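Local atomic coordinates of development-specific protein S (Myxococcus xanthus, PDB entry 1NPS), a protein that assembles on the surface of myxospores in the presence of calcium ions, here represented by its calcium-binding N-terminal beta/gamma-crystallin domain. Residues K48-Q53 with G59-V64. Residues are numbered along the deposited sequence; the frame is centred on the assembly and turned at random.
Sequences KAILYQ and GDQIEV. With CA (calcium ion), chain C.
A49 and V64 form a hydrogen-bonded pair in the antiparallel hairpin that opens the second Greek key motif of this beta/gamma-crystallin domain; the N-to-C directions of strands 48-52 and 61-64 are 166° apart. The ladder is regular: A49 exchanges two backbone hydrogen bonds with V64, and L51 two with I62, the straightest being L51 N to I62 O at 2.9 Å. A fifth bond, from Q53 N to D60 O, continues the pairing to the corner of the chain.

The tight side rests on A49, L51 and V64, all buried. V64 CG2 lies 3.5 Å from A49 CB, and V64 also meets V43 beyond the hairpin. Next to this pair, I62, only partly buried, brings CG2 to 3.8 Å from L51 CB, while L51 packs on I81 and V78.

On the other face only Y52 is buried; Q61 and E63 on the edge strand are exposed to solvent. Here Q61 runs alongside both I50 and Y52: its NE2 is 3.5 Å from I50 CG2, and its OE1 lies 3.2 Å from Y52 CE1, with amide and ring planes 85° apart. At the end away from the calcium, K48 and E63 close a salt bridge of 2.8 Å between NZ and OE2. The E63 chain leaves CB opposite the backbone N (chi1 172°) and stays extended, which carries the carboxylate across to K48, whose NZ meets OE2 from above the carboxylate plane.

Segment 61-64 is the outermost strand of its sheet, whereas 48-52 is bonded on its other side to 80-85. Just past the last backbone bond, N36 OD1 and S79 OG bind the same calcium ion as Q53 O, which holds it at 2.4 Å.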
loop_
_atom_site.group_PDB
_atom_site.type_symbol
_atom_site.label_atom_id
_atom_site.label_comp_id
_atom_site.label_asym_id
_atom_site.label_seq_id
_atom_site.Cartn_x
_atom_site.Cartn_y
_atom_site.Cartn_z
ATOM N N LYS A 48 -5.411 2.937 8.004
ATOM C CA LYS A 48 -5.734 1.796 7.148
ATOM C C LYS A 48 -5.436 2.210 5.705
ATOM O O LYS A 48 -5.288 3.401 5.405
ATOM C CB LYS A 48 -7.204 1.382 7.280
ATOM C CG LYS A 48 -8.189 2.338 6.636
ATOM C CD LYS A 48 -9.541 1.667 6.491
ATOM C CE LYS A 48 -10.516 2.521 5.705
ATOM N NZ LYS A 48 -11.844 1.853 5.593
ATOM N N ALA A 49 -5.327 1.225 4.826
ATOM C CA ALA A 49 -5.031 1.467 3.422
ATOM C C ALA A 49 -5.923 0.639 2.517
ATOM O O ALA A 49 -6.359 -0.458 2.870
ATOM C CB ALA A 49 -3.559 1.123 3.124
ATOM N N ILE A 50 -6.196 1.189 1.347
ATOM C CA ILE A 50 -6.971 0.483 0.333
ATOM C C ILE A 50 -6.008 0.397 -0.848
ATOM O O ILE A 50 -5.550 1.429 -1.350
ATOM C CB ILE A 50 -8.251 1.230 -0.095
ATOM C CG1 ILE A 50 -9.110 1.551 1.130
ATOM C CG2 ILE A 50 -9.053 0.339 -1.057
ATOM C CD1 ILE A 50 -10.309 2.458 0.868
ATOM N N LEU A 51 -5.621 -0.823 -1.211
ATOM C CA LEU A 51 -4.701 -1.041 -2.324
ATOM C C LEU A 51 -5.539 -1.392 -3.562
ATOM O O LEU A 51 -6.455 -2.208 -3.486
ATOM C CB LEU A 51 -3.721 -2.164 -1.979
ATOM C CG LEU A 51 -3.136 -2.146 -0.565
ATOM C CD1 LEU A 51 -2.142 -3.285 -0.428
ATOM C CD2 LEU A 51 -2.478 -0.817 -0.252
ATOM N N TYR A 52 -5.260 -0.729 -4.676
ATOM C CA TYR A 52 -6.009 -0.923 -5.920
ATOM C C TYR A 52 -5.139 -1.501 -7.008
ATOM O O TYR A 52 -3.975 -1.134 -7.137
ATOM C CB TYR A 52 -6.571 0.419 -6.420
ATOM C CG TYR A 52 -7.471 1.144 -5.447
ATOM C CD1 TYR A 52 -8.838 0.911 -5.429
ATOM C CD2 TYR A 52 -6.953 2.076 -4.554
ATOM C CE1 TYR A 52 -9.666 1.591 -4.547
ATOM C CE2 TYR A 52 -7.763 2.756 -3.677
ATOM C CZ TYR A 52 -9.119 2.510 -3.671
ATOM O OH TYR A 52 -9.918 3.167 -2.765
ATOM N N GLN A 53 -5.712 -2.379 -7.821
ATOM C CA GLN A 53 -4.981 -2.999 -8.919
ATOM C C GLN A 53 -4.808 -2.029 -10.081
ATOM O O GLN A 53 -3.879 -2.143 -10.878
ATOM C CB GLN A 53 -5.723 -4.247 -9.386
ATOM C CG GLN A 53 -4.952 -5.099 -10.386
ATOM C CD GLN A 53 -5.403 -6.550 -10.352
ATOM O OE1 GLN A 53 -5.017 -7.311 -9.454
ATOM N NE2 GLN A 53 -6.255 -6.933 -11.301
ATOM N N GLY A 59 -10.755 -0.790 -9.671
ATOM C CA GLY A 59 -10.426 -2.191 -9.887
ATOM C C GLY A 59 -10.563 -3.091 -8.682
ATOM O O GLY A 59 -11.261 -2.771 -7.711
ATOM N N ASP A 60 -9.956 -4.268 -8.770
ATOM C CA ASP A 60 -9.979 -5.179 -7.640
ATOM C C ASP A 60 -9.154 -4.448 -6.562
ATOM O O ASP A 60 -8.256 -3.660 -6.875
ATOM C CB ASP A 60 -9.344 -6.521 -8.024
ATOM C CG ASP A 60 -9.660 -7.635 -7.028
ATOM O OD1 ASP A 60 -10.443 -7.412 -6.068
ATOM O OD2 ASP A 60 -9.113 -8.748 -7.212
ATOM N N GLN A 61 -9.470 -4.683 -5.301
ATOM C CA GLN A 61 -8.774 -3.993 -4.224
ATOM C C GLN A 61 -8.779 -4.802 -2.938
ATOM O O GLN A 61 -9.478 -5.801 -2.818
ATOM C CB GLN A 61 -9.466 -2.651 -3.960
ATOM C CG GLN A 61 -10.949 -2.805 -3.620
ATOM C CD GLN A 61 -11.649 -1.496 -3.302
ATOM O OE1 GLN A 61 -11.898 -0.678 -4.182
ATOM N NE2 GLN A 61 -11.992 -1.308 -2.044
ATOM N N ILE A 62 -7.989 -4.359 -1.972
ATOM C CA ILE A 62 -7.938 -5.016 -0.676
ATOM C C ILE A 62 -7.747 -3.956 0.395
ATOM O O ILE A 62 -6.952 -3.028 0.222
ATOM C CB ILE A 62 -6.800 -6.065 -0.587
ATOM C CG1 ILE A 62 -6.781 -6.681 0.817
ATOM C CG2 ILE A 62 -5.437 -5.445 -0.937
ATOM C CD1 ILE A 62 -5.520 -7.468 1.125
ATOM N N GLU A 63 -8.544 -4.042 1.453
ATOM C CA GLU A 63 -8.425 -3.104 2.569
ATOM C C GLU A 63 -7.588 -3.734 3.691
ATOM O O GLU A 63 -7.871 -4.847 4.142
ATOM C CB GLU A 63 -9.804 -2.719 3.094
ATOM C CG GLU A 63 -9.766 -1.908 4.371
ATOM C CD GLU A 63 -11.138 -1.769 4.985
ATOM O OE1 GLU A 63 -11.519 -2.648 5.790
ATOM O OE2 GLU A 63 -11.842 -0.794 4.655
ATOM N N VAL A 64 -6.489 -3.075 4.047
ATOM C CA VAL A 64 -5.616 -3.573 5.108
ATOM C C VAL A 64 -5.774 -2.726 6.366
ATOM O O VAL A 64 -5.675 -1.494 6.318
ATOM C CB VAL A 64 -4.120 -3.607 4.674
ATOM C CG1 VAL A 64 -3.914 -4.641 3.589
ATOM C CG2 VAL A 64 -3.668 -2.232 4.181
HETATM CA CA CA C . -1.554 -2.632 -11.293
HETATM O O HOH W 1 -1.704 -2.510 -9.767
HETATM O O HOH W 2 -1.709 -2.122 -12.931
HETATM O O HOH W 3 -2.048 -4.486 -11.967
#